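Local coordinates for pectate lyase/Amb allergen (Acidovorax citrulli, PDB 4HWV), which probably cleaves pectate in plant cell walls as a calcium-binding, secreted lyase of polysaccharide lyase family 1, at residues L126-G132 against V257-V262; W134-V140 against Q211-T215. The contacts are given in a common frame with arbitrary orientation. Numbering follows the deposited sequence.

Interaction 1 of 2, residues L126-G132 against V257-V262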
ATOM      1  N   LEU A 126      10.576   7.369  22.750  1.00  6.82           N
ATOM      2  CA  LEU A 126      11.040   8.576  22.076  1.00  7.49           C
ATOM      3  C   LEU A 126      11.615   9.572  23.094  1.00  7.84           C
ATOM      4  O   LEU A 126      12.641  10.193  22.841  1.00  8.79           O
ATOM      5  CB  LEU A 126       9.932   9.233  21.235  1.00  7.64           C
ATOM      6  CG  LEU A 126       9.288   8.344  20.157  1.00  7.74           C
ATOM      7  CD1 LEU A 126       8.402   9.189  19.240  1.00  8.64           C
ATOM      8  CD2 LEU A 126      10.351   7.606  19.367  1.00  8.14           C
ATOM      9  N   ALA A 127      10.964   9.702  24.251  1.00  8.14           N
ATOM     10  CA  ALA A 127      11.436  10.646  25.269  1.00  8.25           C
ATOM     11  C   ALA A 127      12.807  10.234  25.819  1.00  8.39           C
ATOM     12  O   ALA A 127      13.673  11.079  26.109  1.00 10.38           O
ATOM     13  CB  ALA A 127      10.422  10.768  26.408  1.00  8.52           C
ATOM     14  N   ALA A 128      13.012   8.933  25.988  1.00  8.35           N
ATOM     15  CA  ALA A 128      14.257   8.417  26.575  1.00  7.92           C
ATOM     16  C   ALA A 128      15.422   8.450  25.604  1.00  7.97           C
ATOM     17  O   ALA A 128      16.550   8.741  25.993  1.00  8.91           O
ATOM     18  CB  ALA A 128      14.051   6.985  27.079  1.00  9.44           C
ATOM     19  N   TYR A 129      15.153   8.137  24.338  1.00  7.40           N
ATOM     20  CA  TYR A 129      16.233   7.790  23.424  1.00  7.49           C
ATOM     21  C   TYR A 129      16.471   8.774  22.278  1.00  7.50           C
ATOM     22  O   TYR A 129      17.405   8.592  21.506  1.00  8.16           O
ATOM     23  CB  TYR A 129      16.054   6.354  22.899  1.00  6.59           C
ATOM     24  CG  TYR A 129      15.938   5.341  24.017  1.00  7.19           C
ATOM     25  CD1 TYR A 129      16.846   5.348  25.083  1.00  7.18           C
ATOM     26  CD2 TYR A 129      14.911   4.411  24.033  1.00  7.08           C
ATOM     27  CE1 TYR A 129      16.739   4.433  26.128  1.00  7.43           C
ATOM     28  CE2 TYR A 129      14.780   3.507  25.067  1.00  7.27           C
ATOM     29  CZ  TYR A 129      15.688   3.527  26.125  1.00  6.66           C
ATOM     30  OH  TYR A 129      15.547   2.608  27.148  1.00  7.48           O
ATOM     31  N   ARG A 130      15.666   9.827  22.187  1.00  7.82           N
ATOM     32  CA  ARG A 130      15.934  10.879  21.204  1.00  7.94           C
ATOM     33  C   ARG A 130      17.368  11.400  21.380  1.00  8.31           C
ATOM     34  O   ARG A 130      17.909  11.423  22.500  1.00  8.22           O
ATOM     35  CB  ARG A 130      14.924  12.028  21.321  1.00  9.90           C
ATOM     36  CG  ARG A 130      14.995  12.777  22.638  1.00 10.69           C
ATOM     37  CD  ARG A 130      13.914  13.860  22.752  1.00 12.51           C
ATOM     38  NE  ARG A 130      14.014  14.544  24.043  1.00 13.88           N
ATOM     39  CZ  ARG A 130      14.840  15.553  24.306  1.00 14.70           C
ATOM     40  NH1 ARG A 130      15.623  16.045  23.350  1.00 15.11           N
ATOM     41  NH2 ARG A 130      14.873  16.082  25.528  1.00 16.01           N
ATOM     42  N   PRO A 131      18.009  11.797  20.275  1.00  8.96           N
ATOM     43  CA  PRO A 131      19.417  12.217  20.386  1.00  9.66           C
ATOM     44  C   PRO A 131      19.660  13.336  21.408  1.00  9.88           C
ATOM     45  O   PRO A 131      20.692  13.318  22.084  1.00 10.07           O
ATOM     46  CB  PRO A 131      19.749  12.686  18.966  1.00 10.95           C
ATOM     47  CG  PRO A 131      18.868  11.848  18.102  1.00 11.47           C
ATOM     48  CD  PRO A 131      17.555  11.767  18.870  1.00 10.17           C
ATOM     49  N   GLY A 132      18.729  14.274  21.538  1.00  9.96           N
ATOM     50  CA  GLY A 132      18.863  15.353  22.506  1.00 10.77           C
ATOM     51  C   GLY A 132      18.845  14.898  23.959  1.00 10.97           C
ATOM     52  O   GLY A 132      19.310  15.617  24.835  1.00 12.70           O
ATOM     53  N   VAL A 257      10.592  10.634  13.388  1.00  7.05           N
ATOM     54  CA  VAL A 257       9.790  11.141  14.491  1.00  7.16           C
ATOM     55  C   VAL A 257      10.609  12.083  15.390  1.00  7.62           C
ATOM     56  O   VAL A 257      10.122  12.568  16.415  1.00  8.82           O
ATOM     57  CB  VAL A 257       9.167   9.998  15.308  1.00  7.79           C
ATOM     58  CG1 VAL A 257       8.119   9.273  14.475  1.00  8.09           C
ATOM     59  CG2 VAL A 257      10.254   9.030  15.835  1.00  7.71           C
ATOM     60  N   TRP A 258      11.852  12.354  15.002  1.00  7.50           N
ATOM     61  CA  TRP A 258      12.655  13.341  15.713  1.00  7.54           C
ATOM     62  C   TRP A 258      12.460  14.714  15.104  1.00  9.21           C
ATOM     63  O   TRP A 258      12.328  14.860  13.880  1.00  9.52           O
ATOM     64  CB  TRP A 258      14.139  13.010  15.627  1.00  7.78           C
ATOM     65  CG  TRP A 258      14.572  11.618  16.002  1.00  7.57           C
ATOM     66  CD1 TRP A 258      15.510  10.871  15.329  1.00  7.83           C
ATOM     67  CD2 TRP A 258      14.183  10.829  17.147  1.00  7.90           C
ATOM     68  NE1 TRP A 258      15.720   9.676  15.969  1.00  8.01           N
ATOM     69  CE2 TRP A 258      14.913   9.614  17.076  1.00  7.57           C
ATOM     70  CE3 TRP A 258      13.272  11.011  18.208  1.00  8.07           C
ATOM     71  CZ2 TRP A 258      14.777   8.600  18.026  1.00  8.71           C
ATOM     72  CZ3 TRP A 258      13.152   9.989  19.167  1.00  8.11           C
ATOM     73  CH2 TRP A 258      13.900   8.805  19.057  1.00  8.31           C
ATOM     74  N   HIS A 259      12.475  15.734  15.954  1.00  9.86           N
ATOM     75  CA  HIS A 259      12.324  17.113  15.498  1.00 11.65           C
ATOM     76  C   HIS A 259      13.210  17.991  16.369  1.00 10.90           C
ATOM     77  O   HIS A 259      12.740  18.740  17.246  1.00 12.21           O
ATOM     78  CB  HIS A 259      10.856  17.577  15.486  1.00 14.08           C
ATOM     79  CG  HIS A 259      10.091  17.235  16.726  1.00 16.90           C
ATOM     80  ND1 HIS A 259       9.885  18.137  17.745  1.00 18.68           N
ATOM     81  CD2 HIS A 259       9.483  16.088  17.110  1.00 18.89           C
ATOM     82  CE1 HIS A 259       9.172  17.564  18.701  1.00 19.23           C
ATOM     83  NE2 HIS A 259       8.918  16.320  18.342  1.00 19.71           N
ATOM     84  N   GLU A 260      14.507  17.885  16.102  1.00  9.98           N
ATOM     85  CA  GLU A 260      15.521  18.606  16.859  1.00 10.60           C
ATOM     86  C   GLU A 260      16.805  18.562  16.073  1.00 11.01           C
ATOM     87  O   GLU A 260      16.976  17.726  15.169  1.00 11.21           O
ATOM     88  CB  GLU A 260      15.720  17.982  18.249  1.00 11.70           C
ATOM     89  CG  GLU A 260      16.056  16.469  18.235  1.00 13.77           C
ATOM     90  CD  GLU A 260      16.156  15.888  19.648  1.00 16.63           C
ATOM     91  OE1 GLU A 260      15.636  16.516  20.601  1.00 20.20           O
ATOM     92  OE2 GLU A 260      16.764  14.824  19.820  1.00 16.20           O
ATOM     93  N   THR A 261      17.694  19.493  16.403  1.00 11.52           N
ATOM     94  CA  THR A 261      19.051  19.513  15.868  1.00 12.73           C
ATOM     95  C   THR A 261      20.039  19.289  17.002  1.00 12.70           C
ATOM     96  O   THR A 261      19.991  19.971  18.028  1.00 13.89           O
ATOM     97  CB  THR A 261      19.332  20.836  15.142  1.00 14.45           C
ATOM     98  OG1 THR A 261      18.431  20.937  14.026  1.00 17.02           O
ATOM     99  CG2 THR A 261      20.776  20.886  14.653  1.00 14.78           C
ATOM    100  N   VAL A 262      20.923  18.311  16.825  1.00 11.91           N
ATOM    101  CA  VAL A 262      21.870  17.923  17.855  1.00 13.68           C
ATOM    102  C   VAL A 262      23.192  17.685  17.138  1.00 13.76           C
ATOM    103  O   VAL A 262      23.213  17.045  16.083  1.00 13.19           O
ATOM    104  CB  VAL A 262      21.406  16.621  18.606  1.00 15.12           C
ATOM    105  CG1 VAL A 262      22.339  16.317  19.773  1.00 16.24           C
ATOM    106  CG2 VAL A 262      19.954  16.733  19.104  1.00 15.83           C
TER

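Interaction 2 of 2, residues W134-V140 against Q211-T215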
ATOM      1  N   TRP A 134      19.543  11.246  24.851  1.00 10.91           N
ATOM      2  CA  TRP A 134      20.411  10.090  25.081  1.00 10.34           C
ATOM      3  C   TRP A 134      21.810  10.291  24.526  1.00 11.15           C
ATOM      4  O   TRP A 134      22.760   9.660  24.978  1.00 12.79           O
ATOM      5  CB  TRP A 134      19.795   8.858  24.414  1.00  9.42           C
ATOM      6  CG  TRP A 134      20.479   7.569  24.741  1.00  8.85           C
ATOM      7  CD1 TRP A 134      21.407   6.916  23.978  1.00  8.60           C
ATOM      8  CD2 TRP A 134      20.278   6.756  25.913  1.00  9.58           C
ATOM      9  NE1 TRP A 134      21.803   5.750  24.607  1.00  9.82           N
ATOM     10  CE2 TRP A 134      21.130   5.633  25.798  1.00  9.32           C
ATOM     11  CE3 TRP A 134      19.485   6.890  27.061  1.00  9.87           C
ATOM     12  CZ2 TRP A 134      21.200   4.634  26.783  1.00  9.89           C
ATOM     13  CZ3 TRP A 134      19.549   5.890  28.038  1.00 10.55           C
ATOM     14  CH2 TRP A 134      20.402   4.778  27.892  1.00 10.55           C
ATOM     15  N   GLY A 135      21.932  11.173  23.540  1.00 10.91           N
ATOM     16  CA  GLY A 135      23.163  11.300  22.787  1.00 11.06           C
ATOM     17  C   GLY A 135      23.416  10.109  21.880  1.00 10.86           C
ATOM     18  O   GLY A 135      22.520   9.272  21.629  1.00 10.45           O
ATOM     19  N   ASN A 136      24.651  10.012  21.401  1.00 12.04           N
ATOM     20  CA  ASN A 136      25.026   9.023  20.403  1.00 13.05           C
ATOM     21  C   ASN A 136      26.253   8.212  20.806  1.00 14.83           C
ATOM     22  O   ASN A 136      26.843   7.494  19.983  1.00 16.67           O
ATOM     23  CB  ASN A 136      25.258   9.716  19.069  1.00 13.45           C
ATOM     24  CG  ASN A 136      24.008  10.390  18.554  1.00 13.36           C
ATOM     25  OD1 ASN A 136      23.763  11.573  18.812  1.00 14.69           O
ATOM     26  ND2 ASN A 136      23.192   9.637  17.833  1.00 12.94           N
ATOM     27  N   ALA A 137      26.613   8.300  22.080  1.00 15.05           N
ATOM     28  CA  ALA A 137      27.841   7.683  22.556  1.00 15.63           C
ATOM     29  C   ALA A 137      27.674   6.255  23.028  1.00 15.00           C
ATOM     30  O   ALA A 137      28.666   5.575  23.288  1.00 16.34           O
ATOM     31  CB  ALA A 137      28.469   8.530  23.659  1.00 16.78           C
ATOM     32  N   ARG A 138      26.429   5.793  23.139  1.00 13.53           N
ATOM     33  CA  ARG A 138      26.202   4.419  23.544  1.00 12.86           C
ATOM     34  C   ARG A 138      24.876   3.932  23.007  1.00 10.73           C
ATOM     35  O   ARG A 138      23.991   4.728  22.682  1.00 10.14           O
ATOM     36  CB  ARG A 138      26.227   4.295  25.070  1.00 15.29           C
ATOM     37  CG  ARG A 138      25.166   5.128  25.765  1.00 17.73           C
ATOM     38  CD  ARG A 138      25.277   5.046  27.286  1.00 20.13           C
ATOM     39  NE  ARG A 138      24.278   5.888  27.938  1.00 22.51           N
ATOM     40  CZ  ARG A 138      23.682   5.596  29.092  1.00 24.23           C
ATOM     41  NH1 ARG A 138      23.968   4.473  29.731  1.00 25.22           N
ATOM     42  NH2 ARG A 138      22.785   6.428  29.601  1.00 25.00           N
ATOM     43  N   THR A 139      24.758   2.615  22.913  1.00  9.91           N
ATOM     44  CA  THR A 139      23.529   1.960  22.511  1.00 10.09           C
ATOM     45  C   THR A 139      22.453   2.183  23.577  1.00  9.08           C
ATOM     46  O   THR A 139      22.755   2.567  24.713  1.00  9.19           O
ATOM     47  CB  THR A 139      23.782   0.471  22.330  1.00 10.77           C
ATOM     48  OG1 THR A 139      24.367  -0.041  23.532  1.00 11.26           O
ATOM     49  CG2 THR A 139      24.755   0.246  21.165  1.00 11.19           C
ATOM     50  N   VAL A 140      21.189   1.976  23.216  1.00  9.37           N
ATOM     51  CA  VAL A 140      20.121   2.200  24.173  1.00  9.94           C
ATOM     52  C   VAL A 140      20.028   1.071  25.179  1.00  9.90           C
ATOM     53  O   VAL A 140      20.358  -0.084  24.878  1.00 10.26           O
ATOM     54  CB  VAL A 140      18.747   2.427  23.483  1.00 10.65           C
ATOM     55  CG1 VAL A 140      18.786   3.671  22.600  1.00  9.79           C
ATOM     56  CG2 VAL A 140      18.336   1.202  22.664  1.00 12.10           C
ATOM     57  N   GLN A 211      14.154  -0.697  16.466  1.00  4.96           N
ATOM     58  CA  GLN A 211      15.020  -0.225  17.519  1.00  5.44           C
ATOM     59  C   GLN A 211      15.763   0.994  17.030  1.00  5.05           C
ATOM     60  O   GLN A 211      16.261   1.018  15.908  1.00  5.78           O
ATOM     61  CB  GLN A 211      16.036  -1.303  17.873  1.00  6.01           C
ATOM     62  CG  GLN A 211      16.986  -0.916  19.008  1.00  6.58           C
ATOM     63  CD  GLN A 211      18.170  -1.862  19.077  1.00  8.24           C
ATOM     64  OE1 GLN A 211      18.914  -2.004  18.098  1.00  9.79           O
ATOM     65  NE2 GLN A 211      18.339  -2.531  20.220  1.00  8.91           N
ATOM     66  N   TRP A 212      15.860   2.003  17.889  1.00  5.65           N
ATOM     67  CA  TRP A 212      16.743   3.124  17.599  1.00  6.26           C
ATOM     68  C   TRP A 212      18.158   2.777  18.067  1.00  7.45           C
ATOM     69  O   TRP A 212      18.364   2.457  19.239  1.00  8.90           O
ATOM     70  CB  TRP A 212      16.258   4.401  18.285  1.00  6.65           C
ATOM     71  CG  TRP A 212      17.201   5.558  18.134  1.00  6.56           C
ATOM     72  CD1 TRP A 212      17.940   6.141  19.126  1.00  6.86           C
ATOM     73  CD2 TRP A 212      17.494   6.297  16.932  1.00  6.26           C
ATOM     74  NE1 TRP A 212      18.689   7.178  18.613  1.00  7.45           N
ATOM     75  CE2 TRP A 212      18.426   7.305  17.275  1.00  6.70           C
ATOM     76  CE3 TRP A 212      17.060   6.204  15.599  1.00  7.07           C
ATOM     77  CZ2 TRP A 212      18.943   8.200  16.334  1.00  7.29           C
ATOM     78  CZ3 TRP A 212      17.567   7.098  14.664  1.00  6.80           C
ATOM     79  CH2 TRP A 212      18.513   8.087  15.040  1.00  7.02           C
ATOM     80  N   ASP A 213      19.123   2.788  17.158  1.00  7.88           N
ATOM     81  CA  ASP A 213      20.506   2.553  17.553  1.00  8.71           C
ATOM     82  C   ASP A 213      21.244   3.868  17.375  1.00  8.35           C
ATOM     83  O   ASP A 213      21.595   4.224  16.250  1.00  8.20           O
ATOM     84  CB  ASP A 213      21.167   1.468  16.703  1.00  9.92           C
ATOM     85  CG  ASP A 213      22.619   1.214  17.104  1.00 11.02           C
ATOM     86  OD1 ASP A 213      23.197   1.953  17.944  1.00 11.17           O
ATOM     87  OD2 ASP A 213      23.200   0.251  16.572  1.00 13.85           O
ATOM     88  N   PRO A 214      21.497   4.591  18.485  1.00  8.83           N
ATOM     89  CA  PRO A 214      22.176   5.895  18.402  1.00  9.52           C
ATOM     90  C   PRO A 214      23.553   5.835  17.740  1.00  9.73           C
ATOM     91  O   PRO A 214      24.015   6.852  17.240  1.00 10.31           O
ATOM     92  CB  PRO A 214      22.338   6.314  19.873  1.00  9.21           C
ATOM     93  CG  PRO A 214      21.293   5.518  20.624  1.00  8.73           C
ATOM     94  CD  PRO A 214      21.139   4.220  19.869  1.00  8.95           C
ATOM     95  N   THR A 215      24.205   4.679  17.769  1.00  9.67           N
ATOM     96  CA  THR A 215      25.575   4.540  17.280  1.00 10.29           C
ATOM     97  C   THR A 215      25.656   4.109  15.823  1.00 10.54           C
ATOM     98  O   THR A 215      26.721   4.185  15.215  1.00 11.21           O
ATOM     99  CB  THR A 215      26.414   3.567  18.165  1.00 11.09           C
ATOM    100  OG1 THR A 215      25.971   2.214  17.981  1.00 11.68           O
ATOM    101  CG2 THR A 215      26.296   3.937  19.640  1.00 11.91           C
TER
HETATM  102  O   HOH W   1      19.944   9.005  20.456  1.00  8.45           O
HETATM  103  O   HOH W   2      20.832   0.892  20.487  1.00 13.72           O

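Interaction 1 of 2, residues L126-G132 against V257-V262
Trp-258 provides the broad surface on which Leu-126, Arg-130 and Pro-131 rest. One face of its indole receives two CH-pi contacts: Pro-131 CD sits 3.8 Å from the centroid of the five-membered ring of Trp-258, only 9° off the ring normal, and Arg-130 CA lies 3.8 Å from the centroid of the six-membered ring of Trp-258. Leu-126 CD2 reaches Trp-258 CZ3 (3.7 Å) and Val-257 CG2 (3.8 Å), so the last turn of helix 118-129 is held as well. Arg-130 both follows that helix and occupies the N-cap position of helix 131-134, and the indole therefore packs against a helix-to-helix junction, in the loops outside the parallel beta-helix of this PL1 fold. Glu-260 closes the polar edge. Its OE1 forms a salt bridge with Arg-130 NH1 (2.8 Å), while Glu-260 OE2 accepts a hydrogen bond from Gly-132 N (2.7 Å) in the first turn of the second helix. Beyond it, Pro-131 CB touches Val-262 CG2 at 4.1 Å, at the end of the short strand 261-262.

Interaction 2 of 2, residues W134-V140 against Q211-T215
This is a surface contact between an irregular loop and the end of a short strand, centred on a proline: the loop leading from helix 131-134 to helix 143-159 folds over the end of strand 211-213. Pro-214 is the buried centre. Trp-134 CD1 packs on Pro-214 CG at 3.6 Å, Val-140 CG1 approaches Pro-214 CD at 3.6 Å, and the carbonyl oxygens of Gly-135 and Arg-138 also lie against the proline ring. The loop keeps its curl partly through its own tryptophan, since Trp-134 NE1 donates to Arg-138 O (3.1 Å). Asn-136 ND2 makes the direct hydrogen bond between the segments, to Pro-214 O at 3.0 Å and nearly linear, while its OD1 is bound by His-263. Strand 211-213 pairs antiparallel with 221-223 in a small hairpin outside the parallel beta-helix that forms the body of the PL1 fold. Where this strand ends, Asp-213 OD1 accepts from Thr-215 N (2.9 Å), forming an Asx turn, and from Thr-215 OG1 (2.8 Å). The turn presents Thr-215 CG2 to the loop backbone, 3.6 Å from Asn-136 O. Two waters bridge the segments: one joins Gly-135 O (2.8 Å) to Trp-212 NE1 (2.9 Å), the other Val-140 N (3.0 Å) to Trp-212 O (3.2 Å). At the far end, the Gln-211 side chain lies about 13 Å from the bound calcium.

Overall arrangement
From the N terminus, the chain runs through helix 118-129 and helix 131-134 into the loop 134-140, and then forms strands of the beta-helix before returning at 211-215. There interaction 2 closes a loop, nested inside the larger one that interaction 1 closes when the chain reaches 257-262. Their centres are 11 Å apart on the same side of the molecule. The two contacts touch through Trp-212 and Trp-258, whose rings meet edge-to-face, and through Tyr-129, which packs on Val-140 and meets the ring of Trp-134 edge-to-face. Together they join helices 118-129 and 131-134, with the loop that follows them, to the 211-213/221-223 hairpin and to the 257-262 segment.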